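Local coordinates for protein C2 toxin component I (PDB 2J3X) that is the enzymatic component of the binary C2 toxin of Clostridium botulinum, an ADP-ribosyltransferase that, as in related binary toxins, probably modifies actin in the host cell, at residues L186-A198 and Y208-D220. The protein carries 2 engineered substitutions. Sequence-based numbering, arbitrary orientation. Where two conformers were deposited one is given.
Sequences LLNQGFSIIPESA and YILIEGSLSQELD
Ser192 and Ser216 pair through two backbone hydrogen bonds, the one from Ser192 N to Ser216 O being 2.8 Å long and nearly straight (177°). Ile194 and Ser214 form the next hydrogen-bonded pair. Between them, Ile193 CA lies 3.4 Å from Ser214 O in a CA-H...O contact. The pattern changes at Glu212. Glu212 O accepts a 2.7 Å hydrogen bond from Glu196 N and a weak one from Ser197 N, while Glu212 N returns a bond to Ser197 O. Two residues thus face one: a classic beta bulge.

Leu215 buries more surface against the other segment than any other residue here. Its CD2 sits over one face of the Phe191 ring, offset toward the rim, and its CD1 reaches Phe191 CB and Ile193 CD1. Ser216 O lies at the ring edge, in plane. Phe191 CG is anti to its carbonyl carbon (chi1 -78°), and the ring runs alongside Gln217, whose CG is 3.7 Å from Phe191 CE1. Across the bulge, Pro195 CB touches Ile211 CG2 at 3.7 Å; beyond it, Ala198 CB meets Ile209 CG2. Helix 126-136 packs on this side through Ile136, Leu129 and Val132.

The other face carries Ser192, Ser197, Ser214 and Ser216, with Ile194 and Glu212. From the bulge, Glu196 bends at chi2 (-74°) and brings OE2 to 3.1 Å from Ser214 OG. One water joins Gly190 O, Ser192 OG and Glu218 N where the segments diverge. Ser192 OG also hydrogen-bonds Thr142 OG1. Glu218 goes on to a salt bridge with Arg368.

Strands 191-203 and 206-216 are the arms of an antiparallel beta hairpin with a classic bulge, and these segments include the arms' ends away from the turn. The hairpin lies between strands 141-143 and 162-168 in the mixed sheet of the first of two ADP-ribosyltransferase-family regions.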
# COMPACT_ATOMS: atom_id res chain seq x y z
N LEU A 186 16.03 -6.80 -8.32
CA LEU A 186 15.13 -5.67 -8.19
C LEU A 186 13.85 -6.12 -8.87
O LEU A 186 13.89 -6.61 -10.01
CB LEU A 186 15.73 -4.46 -8.94
CG LEU A 186 14.89 -3.19 -8.69
CD1 LEU A 186 14.94 -2.79 -7.23
CD2 LEU A 186 15.42 -2.08 -9.58
N LEU A 187 12.71 -5.97 -8.20
CA LEU A 187 11.43 -6.38 -8.80
C LEU A 187 10.49 -5.17 -8.87
O LEU A 187 10.78 -4.14 -8.25
CB LEU A 187 10.76 -7.52 -8.01
CG LEU A 187 11.66 -8.66 -7.54
CD1 LEU A 187 10.80 -9.58 -6.67
CD2 LEU A 187 12.20 -9.43 -8.73
N ASN A 188 9.41 -5.29 -9.64
CA ASN A 188 8.46 -4.22 -9.90
C ASN A 188 7.90 -3.63 -8.60
O ASN A 188 7.86 -4.29 -7.52
CB ASN A 188 7.29 -4.79 -10.70
CG ASN A 188 7.65 -5.03 -12.15
OD1 ASN A 188 8.58 -4.40 -12.66
ND2 ASN A 188 6.85 -5.82 -12.85
N GLN A 189 7.39 -2.42 -8.72
CA GLN A 189 6.68 -1.78 -7.64
C GLN A 189 5.38 -2.56 -7.35
O GLN A 189 4.78 -3.21 -8.24
CB GLN A 189 6.20 -0.41 -8.13
CG GLN A 189 7.33 0.59 -8.40
CD GLN A 189 6.77 2.01 -8.49
OE1 GLN A 189 6.96 2.67 -9.49
NE2 GLN A 189 6.07 2.49 -7.41
N GLY A 190 4.91 -2.45 -6.09
CA GLY A 190 3.55 -2.83 -5.78
C GLY A 190 3.29 -4.29 -5.42
O GLY A 190 2.14 -4.74 -5.43
N PHE A 191 4.34 -5.05 -5.11
CA PHE A 191 4.11 -6.38 -4.58
C PHE A 191 3.82 -6.27 -3.11
O PHE A 191 4.31 -5.34 -2.45
CB PHE A 191 5.37 -7.27 -4.73
CG PHE A 191 5.56 -7.80 -6.12
CD1 PHE A 191 4.65 -8.71 -6.64
CD2 PHE A 191 6.64 -7.38 -6.90
CE1 PHE A 191 4.79 -9.20 -7.95
CE2 PHE A 191 6.80 -7.86 -8.23
CZ PHE A 191 5.87 -8.78 -8.72
N SER A 192 3.13 -7.28 -2.59
CA SER A 192 2.92 -7.41 -1.17
C SER A 192 3.55 -8.70 -0.66
O SER A 192 3.81 -9.61 -1.45
CB SER A 192 1.43 -7.47 -0.83
OG SER A 192 0.82 -6.22 -1.18
N ILE A 193 3.75 -8.73 0.64
CA ILE A 193 4.20 -9.96 1.31
C ILE A 193 3.09 -10.36 2.28
O ILE A 193 2.56 -9.51 2.99
CB ILE A 193 5.51 -9.74 2.05
CG1 ILE A 193 6.67 -9.70 1.06
CG2 ILE A 193 5.84 -10.96 2.91
CD1 ILE A 193 7.08 -11.17 0.50
N ILE A 194 2.76 -11.65 2.29
CA ILE A 194 1.85 -12.25 3.25
C ILE A 194 2.66 -13.22 4.14
O ILE A 194 3.09 -14.30 3.68
CB ILE A 194 0.75 -13.02 2.55
CG1 ILE A 194 -0.05 -12.11 1.61
CG2 ILE A 194 -0.20 -13.66 3.61
CD1 ILE A 194 -1.08 -12.89 0.75
N PRO A 195 2.94 -12.82 5.39
CA PRO A 195 3.74 -13.71 6.27
C PRO A 195 2.93 -14.98 6.48
O PRO A 195 1.73 -14.92 6.73
CB PRO A 195 3.80 -12.90 7.59
CG PRO A 195 3.80 -11.46 7.07
CD PRO A 195 2.64 -11.52 6.06
N GLU A 196 3.59 -16.13 6.32
CA GLU A 196 2.92 -17.42 6.49
C GLU A 196 3.37 -18.16 7.74
O GLU A 196 2.57 -18.93 8.30
CB GLU A 196 3.14 -18.29 5.25
CG GLU A 196 2.66 -17.60 3.92
CD GLU A 196 1.15 -17.54 3.72
OE1 GLU A 196 0.38 -17.96 4.63
OE2 GLU A 196 0.72 -17.05 2.63
N SER A 197 4.60 -17.89 8.19
CA SER A 197 5.14 -18.50 9.43
C SER A 197 6.25 -17.63 9.97
O SER A 197 6.80 -16.83 9.25
CB SER A 197 5.68 -19.92 9.19
OG SER A 197 6.73 -19.89 8.25
N ALA A 198 6.55 -17.81 11.25
CA ALA A 198 7.63 -17.05 11.87
C ALA A 198 8.26 -17.92 12.94
O ALA A 198 7.54 -18.57 13.71
CB ALA A 198 7.07 -15.79 12.51
N TYR A 208 16.96 -13.38 15.52
CA TYR A 208 16.04 -12.73 14.56
C TYR A 208 14.74 -13.48 14.57
O TYR A 208 14.69 -14.71 14.80
CB TYR A 208 16.58 -12.81 13.12
CG TYR A 208 17.91 -12.17 12.92
CD1 TYR A 208 19.10 -12.89 13.14
CD2 TYR A 208 18.00 -10.84 12.44
CE1 TYR A 208 20.36 -12.26 12.91
CE2 TYR A 208 19.25 -10.24 12.21
CZ TYR A 208 20.41 -10.94 12.45
OH TYR A 208 21.66 -10.36 12.22
N ILE A 209 13.66 -12.78 14.29
CA ILE A 209 12.46 -13.50 13.87
C ILE A 209 12.58 -13.69 12.34
O ILE A 209 12.66 -12.71 11.57
CB ILE A 209 11.17 -12.75 14.22
CG1 ILE A 209 10.98 -12.74 15.76
CG2 ILE A 209 9.92 -13.46 13.57
CD1 ILE A 209 9.74 -11.94 16.24
N LEU A 210 12.60 -14.96 11.90
CA LEU A 210 12.69 -15.31 10.47
C LEU A 210 11.26 -15.58 10.05
O LEU A 210 10.58 -16.49 10.56
CB LEU A 210 13.55 -16.56 10.28
CG LEU A 210 13.63 -17.12 8.85
CD1 LEU A 210 14.31 -16.09 7.88
CD2 LEU A 210 14.41 -18.47 8.94
N ILE A 211 10.82 -14.79 9.08
CA ILE A 211 9.46 -14.86 8.58
C ILE A 211 9.51 -15.43 7.19
O ILE A 211 10.27 -14.93 6.33
CB ILE A 211 8.82 -13.45 8.53
CG1 ILE A 211 8.75 -12.84 9.93
CG2 ILE A 211 7.44 -13.50 7.76
CD1 ILE A 211 8.61 -11.31 9.90
N GLU A 212 8.73 -16.48 6.94
CA GLU A 212 8.53 -16.96 5.56
C GLU A 212 7.28 -16.26 5.02
O GLU A 212 6.19 -16.37 5.59
CB GLU A 212 8.24 -18.47 5.55
CG GLU A 212 9.30 -19.33 6.19
CD GLU A 212 10.68 -19.24 5.52
OE1 GLU A 212 10.75 -18.94 4.29
OE2 GLU A 212 11.68 -19.49 6.24
N GLY A 213 7.46 -15.52 3.94
CA GLY A 213 6.32 -14.79 3.34
C GLY A 213 6.05 -15.18 1.92
O GLY A 213 6.98 -15.58 1.18
N SER A 214 4.79 -15.04 1.49
CA SER A 214 4.45 -15.29 0.09
C SER A 214 4.38 -13.98 -0.61
O SER A 214 3.78 -13.05 -0.10
CB SER A 214 3.04 -15.93 -0.10
OG SER A 214 3.02 -17.16 0.54
N LEU A 215 4.97 -13.90 -1.79
CA LEU A 215 4.90 -12.70 -2.59
C LEU A 215 3.54 -12.67 -3.26
O LEU A 215 3.16 -13.67 -3.91
CB LEU A 215 6.00 -12.75 -3.66
CG LEU A 215 6.36 -11.47 -4.38
CD1 LEU A 215 7.03 -10.52 -3.41
CD2 LEU A 215 7.33 -11.87 -5.55
N SER A 216 2.82 -11.56 -3.16
CA SER A 216 1.46 -11.52 -3.68
C SER A 216 1.18 -10.19 -4.35
O SER A 216 1.99 -9.28 -4.26
CB SER A 216 0.44 -11.82 -2.56
OG SER A 216 0.93 -12.77 -1.61
N GLN A 217 0.03 -10.08 -5.01
CA GLN A 217 -0.31 -8.81 -5.67
C GLN A 217 -1.73 -8.50 -5.32
O GLN A 217 -2.63 -9.24 -5.73
CB GLN A 217 -0.24 -8.98 -7.18
CG GLN A 217 1.14 -8.86 -7.71
CD GLN A 217 1.20 -9.34 -9.16
OE1 GLN A 217 1.03 -10.54 -9.45
NE2 GLN A 217 1.44 -8.40 -10.06
N GLU A 218 -1.94 -7.46 -4.50
CA GLU A 218 -3.27 -7.14 -4.05
C GLU A 218 -3.84 -6.16 -5.08
O GLU A 218 -3.14 -5.21 -5.47
CB GLU A 218 -3.19 -6.44 -2.66
CG GLU A 218 -4.58 -6.19 -2.11
CD GLU A 218 -4.46 -5.59 -0.70
OE1 GLU A 218 -3.44 -4.91 -0.41
OE2 GLU A 218 -5.40 -5.78 0.08
N LEU A 219 -5.07 -6.37 -5.50
CA LEU A 219 -5.63 -5.54 -6.61
C LEU A 219 -5.77 -4.10 -6.11
O LEU A 219 -6.41 -3.87 -5.07
CB LEU A 219 -7.02 -6.05 -6.99
CG LEU A 219 -7.67 -5.35 -8.21
CD1 LEU A 219 -6.75 -5.38 -9.44
CD2 LEU A 219 -9.01 -6.03 -8.48
N ASP A 220 -5.13 -3.16 -6.79
CA ASP A 220 -5.04 -1.75 -6.29
C ASP A 220 -4.61 -0.92 -7.49
O ASP A 220 -3.62 -1.28 -8.20
CB ASP A 220 -3.94 -1.71 -5.23
CG ASP A 220 -3.81 -0.37 -4.50
OD1 ASP A 220 -4.27 0.70 -5.00
OD2 ASP A 220 -3.15 -0.40 -3.43
O HOH W 1 0.25 -5.78 -3.76
O HOH W 2 9.74 -18.98 9.54